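Lactaldehyde dehydrogenase (Methanocaldococcus jannaschii, PDB 3PQA) oxidises lactaldehyde to lactate with NAD(+), which it prefers to NADP, in the biosynthesis of coenzyme F420. Local coordinates at residues Phe140-Ile151 and Ala169-Ile180. Residues are numbered along the deposited sequence; the frame is centred on the assembly and turned at random.
Sequences FNFPLNLSAHKI and APLVCIELAKII
Pro143, Leu144, Ser147 and Ile151 pack against Val172, Cys173, Leu176 and Ile180 in a buried contact of the Rossmann-type NAD-binding domain, where helix 145-156 and the residues just before it meet helix 171-186. Helix 145-156 lies in the beta-alpha-beta crossover joining parallel strands 122-138 and 160-165; helix 171-186 follows the second strand. The N-to-C directions of helical segments 145-151 and 171-180 differ by 41°, their axes coming within 10.7 Å. Near the start of both segments, Val172 CG1, turned between its backbone N and carbonyl carbon (chi1 82°), meets Pro143 CG 3.6 Å away, the two side chains crossing at about a right angle. Leu176 CD2 touches Leu144 CD1 and Ser147 CB. Leu176 CD2 also meets Ile151 CD1 tip to tip at 3.7 Å. Farther along, Ile151 CG2 meets Ile180 CD1 at 3.8 Å. His163 of strand 160-165 touches both Ser147 and Ile151. Ser147 OG donates to Pro143 O at 2.6 Å, in the carbonyl plane, linking Ser147 back to the carbonyl four residues earlier. With alanine in place of Ser147, CB would still meet Leu176, but Pro143 O would probably lose this donor and a gap open beside Cys173 SG. The thiol sits by both oxygens, Cys173 SG lying 3.5 Å from Pro143 O and 3.6 Å from Ser147 OG.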
loop_
_atom_site.group_PDB
_atom_site.type_symbol
_atom_site.label_atom_id
_atom_site.label_comp_id
_atom_site.label_asym_id
_atom_site.label_seq_id
_atom_site.Cartn_x
_atom_site.Cartn_y
_atom_site.Cartn_z
ATOM N N PHE B 140 0.380 -34.248 -4.006
ATOM C CA PHE B 140 -0.709 -35.211 -3.961
ATOM C C PHE B 140 -1.782 -34.854 -2.917
ATOM O O PHE B 140 -2.906 -35.344 -3.004
ATOM C CB PHE B 140 -0.161 -36.627 -3.671
ATOM C CG PHE B 140 0.203 -36.853 -2.212
ATOM C CD1 PHE B 140 -0.788 -37.105 -1.257
ATOM C CD2 PHE B 140 1.529 -36.782 -1.789
ATOM C CE1 PHE B 140 -0.468 -37.295 0.082
ATOM C CE2 PHE B 140 1.859 -36.984 -0.451
ATOM C CZ PHE B 140 0.860 -37.232 0.488
ATOM N N ASN B 141 -1.435 -34.021 -1.932
ATOM C CA ASN B 141 -2.239 -33.938 -0.694
ATOM C C ASN B 141 -3.435 -32.984 -0.735
ATOM O O ASN B 141 -4.515 -33.309 -0.225
ATOM C CB ASN B 141 -1.349 -33.698 0.552
ATOM C CG ASN B 141 -0.559 -32.396 0.484
ATOM O OD1 ASN B 141 -0.371 -31.811 -0.588
ATOM N ND2 ASN B 141 -0.107 -31.921 1.649
ATOM N N PHE B 142 -3.247 -31.812 -1.343
ATOM C CA PHE B 142 -4.351 -30.904 -1.644
ATOM C C PHE B 142 -4.211 -30.579 -3.134
ATOM O O PHE B 142 -3.960 -29.428 -3.512
ATOM C CB PHE B 142 -4.316 -29.649 -0.742
ATOM C CG PHE B 142 -4.544 -29.955 0.724
ATOM C CD1 PHE B 142 -5.772 -29.689 1.322
ATOM C CD2 PHE B 142 -3.532 -30.560 1.489
ATOM C CE1 PHE B 142 -5.990 -30.003 2.689
ATOM C CE2 PHE B 142 -3.737 -30.897 2.839
ATOM C CZ PHE B 142 -4.969 -30.613 3.441
ATOM N N PRO B 143 -4.377 -31.609 -3.988
ATOM C CA PRO B 143 -4.083 -31.455 -5.413
ATOM C C PRO B 143 -4.996 -30.467 -6.132
ATOM O O PRO B 143 -4.609 -29.917 -7.167
ATOM C CB PRO B 143 -4.266 -32.882 -5.957
ATOM C CG PRO B 143 -5.277 -33.497 -5.037
ATOM C CD PRO B 143 -4.972 -32.931 -3.685
ATOM N N LEU B 144 -6.198 -30.241 -5.615
ATOM C CA LEU B 144 -7.094 -29.308 -6.275
ATOM C C LEU B 144 -6.787 -27.878 -5.824
ATOM O O LEU B 144 -6.471 -27.024 -6.649
ATOM C CB LEU B 144 -8.565 -29.666 -6.055
ATOM C CG LEU B 144 -9.616 -28.721 -6.651
ATOM C CD1 LEU B 144 -9.465 -28.603 -8.160
ATOM C CD2 LEU B 144 -11.031 -29.174 -6.279
ATOM N N ASN B 145 -6.863 -27.617 -4.525
ATOM C CA ASN B 145 -6.600 -26.240 -4.065
ATOM C C ASN B 145 -5.144 -25.783 -4.235
ATOM O O ASN B 145 -4.901 -24.617 -4.538
ATOM C CB ASN B 145 -7.113 -25.975 -2.636
ATOM C CG ASN B 145 -7.229 -24.472 -2.319
ATOM O OD1 ASN B 145 -7.637 -23.665 -3.170
ATOM N ND2 ASN B 145 -6.873 -24.098 -1.103
ATOM N N LEU B 146 -4.176 -26.682 -4.054
ATOM C CA LEU B 146 -2.788 -26.269 -4.237
ATOM C C LEU B 146 -2.432 -26.069 -5.716
ATOM O O LEU B 146 -1.535 -25.293 -6.025
ATOM C CB LEU B 146 -1.795 -27.186 -3.519
ATOM C CG LEU B 146 -1.868 -27.137 -1.987
ATOM C CD1 LEU B 146 -0.857 -28.092 -1.351
ATOM C CD2 LEU B 146 -1.664 -25.719 -1.445
ATOM N N SER B 147 -3.135 -26.768 -6.615
ATOM C CA SER B 147 -3.096 -26.429 -8.051
ATOM C C SER B 147 -3.729 -25.056 -8.303
ATOM O O SER B 147 -3.172 -24.242 -9.052
ATOM C CB SER B 147 -3.767 -27.512 -8.903
ATOM O OG SER B 147 -3.002 -28.719 -8.873
ATOM N N ALA B 148 -4.872 -24.792 -7.657
ATOM C CA ALA B 148 -5.567 -23.517 -7.819
ATOM C C ALA B 148 -4.664 -22.354 -7.370
ATOM O O ALA B 148 -4.647 -21.289 -7.987
ATOM C CB ALA B 148 -6.906 -23.508 -7.059
ATOM N N HIS B 149 -3.904 -22.580 -6.309
ATOM C CA HIS B 149 -2.998 -21.546 -5.779
ATOM C C HIS B 149 -1.827 -21.224 -6.695
ATOM O O HIS B 149 -1.139 -20.228 -6.469
ATOM C CB HIS B 149 -2.505 -21.914 -4.379
ATOM C CG HIS B 149 -3.405 -21.424 -3.292
ATOM N ND1 HIS B 149 -3.546 -20.087 -3.001
ATOM C CD2 HIS B 149 -4.220 -22.089 -2.440
ATOM C CE1 HIS B 149 -4.402 -19.949 -2.002
ATOM N NE2 HIS B 149 -4.822 -21.147 -1.640
ATOM N N LYS B 150 -1.588 -22.056 -7.717
ATOM C CA LYS B 150 -0.579 -21.743 -8.726
ATOM C C LYS B 150 -1.197 -21.313 -10.058
ATOM O O LYS B 150 -0.752 -20.336 -10.669
ATOM C CB LYS B 150 0.355 -22.933 -8.959
ATOM C CG LYS B 150 1.106 -23.393 -7.708
ATOM C CD LYS B 150 2.159 -24.445 -8.038
ATOM C CE LYS B 150 2.680 -25.133 -6.753
ATOM N NZ LYS B 150 3.377 -24.166 -5.843
ATOM N N ILE B 151 -2.189 -22.075 -10.525
ATOM C CA ILE B 151 -2.897 -21.771 -11.773
ATOM C C ILE B 151 -3.623 -20.424 -11.758
ATOM O O ILE B 151 -3.474 -19.637 -12.703
ATOM C CB ILE B 151 -3.886 -22.905 -12.163
ATOM C CG1 ILE B 151 -3.114 -24.216 -12.364
ATOM C CG2 ILE B 151 -4.680 -22.544 -13.441
ATOM C CD1 ILE B 151 -4.017 -25.443 -12.465
ATOM N N ALA B 169 -1.965 -38.715 -6.867
ATOM C CA ALA B 169 -3.379 -38.334 -6.888
ATOM C C ALA B 169 -3.684 -37.360 -8.026
ATOM O O ALA B 169 -4.118 -36.247 -7.775
ATOM C CB ALA B 169 -3.814 -37.739 -5.532
ATOM N N PRO B 170 -3.481 -37.797 -9.284
ATOM C CA PRO B 170 -3.604 -36.912 -10.451
ATOM C C PRO B 170 -5.032 -36.670 -10.964
ATOM O O PRO B 170 -5.245 -35.737 -11.738
ATOM C CB PRO B 170 -2.794 -37.658 -11.521
ATOM C CG PRO B 170 -3.012 -39.107 -11.193
ATOM C CD PRO B 170 -3.161 -39.186 -9.679
ATOM N N LEU B 171 -6.001 -37.483 -10.546
ATOM C CA LEU B 171 -7.304 -37.468 -11.237
ATOM C C LEU B 171 -8.089 -36.161 -11.097
ATOM O O LEU B 171 -8.737 -35.703 -12.054
ATOM C CB LEU B 171 -8.162 -38.683 -10.867
ATOM C CG LEU B 171 -7.545 -40.060 -11.155
ATOM C CD1 LEU B 171 -8.546 -41.156 -10.829
ATOM C CD2 LEU B 171 -7.049 -40.186 -12.607
ATOM N N VAL B 172 -8.002 -35.535 -9.930
ATOM C CA VAL B 172 -8.702 -34.276 -9.761
ATOM C C VAL B 172 -8.062 -33.199 -10.644
ATOM O O VAL B 172 -8.759 -32.302 -11.101
ATOM C CB VAL B 172 -8.820 -33.829 -8.288
ATOM C CG1 VAL B 172 -7.548 -33.135 -7.806
ATOM C CG2 VAL B 172 -10.041 -32.936 -8.109
ATOM N N CYS B 173 -6.749 -33.311 -10.885
ATOM C CA CYS B 173 -6.011 -32.361 -11.736
ATOM C C CYS B 173 -6.364 -32.524 -13.200
ATOM O O CYS B 173 -6.411 -31.535 -13.947
ATOM C CB CYS B 173 -4.507 -32.523 -11.541
ATOM S SG CYS B 173 -4.021 -32.068 -9.865
ATOM N N ILE B 174 -6.621 -33.768 -13.605
ATOM C CA ILE B 174 -7.120 -34.047 -14.956
ATOM C C ILE B 174 -8.508 -33.420 -15.117
ATOM O O ILE B 174 -8.802 -32.813 -16.148
ATOM C CB ILE B 174 -7.121 -35.577 -15.272
ATOM C CG1 ILE B 174 -5.679 -36.072 -15.433
ATOM C CG2 ILE B 174 -7.921 -35.871 -16.529
ATOM C CD1 ILE B 174 -5.519 -37.602 -15.279
ATOM N N GLU B 175 -9.333 -33.528 -14.076
ATOM C CA GLU B 175 -10.649 -32.894 -14.085
ATOM C C GLU B 175 -10.569 -31.371 -14.141
ATOM O O GLU B 175 -11.339 -30.735 -14.864
ATOM C CB GLU B 175 -11.499 -33.347 -12.905
ATOM C CG GLU B 175 -12.021 -34.805 -13.025
ATOM C CD GLU B 175 -12.553 -35.141 -14.412
ATOM O OE1 GLU B 175 -13.538 -34.513 -14.867
ATOM O OE2 GLU B 175 -11.964 -36.029 -15.064
ATOM N N LEU B 176 -9.638 -30.798 -13.376
ATOM C CA LEU B 176 -9.452 -29.340 -13.389
ATOM C C LEU B 176 -8.983 -28.870 -14.766
ATOM O O LEU B 176 -9.411 -27.814 -15.239
ATOM C CB LEU B 176 -8.482 -28.894 -12.289
ATOM C CG LEU B 176 -8.155 -27.393 -12.210
ATOM C CD1 LEU B 176 -9.412 -26.570 -11.910
ATOM C CD2 LEU B 176 -7.080 -27.144 -11.156
ATOM N N ALA B 177 -8.110 -29.652 -15.404
ATOM C CA ALA B 177 -7.586 -29.329 -16.735
ATOM C C ALA B 177 -8.705 -29.254 -17.784
ATOM O O ALA B 177 -8.730 -28.329 -18.608
ATOM C CB ALA B 177 -6.513 -30.334 -17.155
ATOM N N LYS B 178 -9.623 -30.227 -17.742
ATOM C CA LYS B 178 -10.829 -30.200 -18.576
ATOM C C LYS B 178 -11.656 -28.931 -18.316
ATOM O O LYS B 178 -12.108 -28.275 -19.260
ATOM C CB LYS B 178 -11.682 -31.443 -18.321
ATOM C CG LYS B 178 -11.051 -32.740 -18.798
ATOM C CD LYS B 178 -11.921 -33.910 -18.362
ATOM C CE LYS B 178 -11.283 -35.243 -18.694
ATOM N NZ LYS B 178 -12.111 -36.338 -18.116
ATOM N N ILE B 179 -11.837 -28.595 -17.036
ATOM C CA ILE B 179 -12.532 -27.360 -16.632
ATOM C C ILE B 179 -11.853 -26.096 -17.192
ATOM O O ILE B 179 -12.529 -25.207 -17.730
ATOM C CB ILE B 179 -12.682 -27.275 -15.085
ATOM C CG1 ILE B 179 -13.808 -28.202 -14.614
ATOM C CG2 ILE B 179 -12.927 -25.830 -14.611
ATOM C CD1 ILE B 179 -13.854 -28.415 -13.107
ATOM N N ILE B 180 -10.525 -26.031 -17.080
ATOM C CA ILE B 180 -9.747 -24.914 -17.644
ATOM C C ILE B 180 -9.915 -24.871 -19.165
ATOM O O ILE B 180 -10.182 -23.808 -19.731
ATOM C CB ILE B 180 -8.239 -25.005 -17.258
ATOM C CG1 ILE B 180 -8.077 -24.785 -15.751
ATOM C CG2 ILE B 180 -7.392 -23.979 -18.055
ATOM C CD1 ILE B 180 -6.775 -25.273 -15.157
#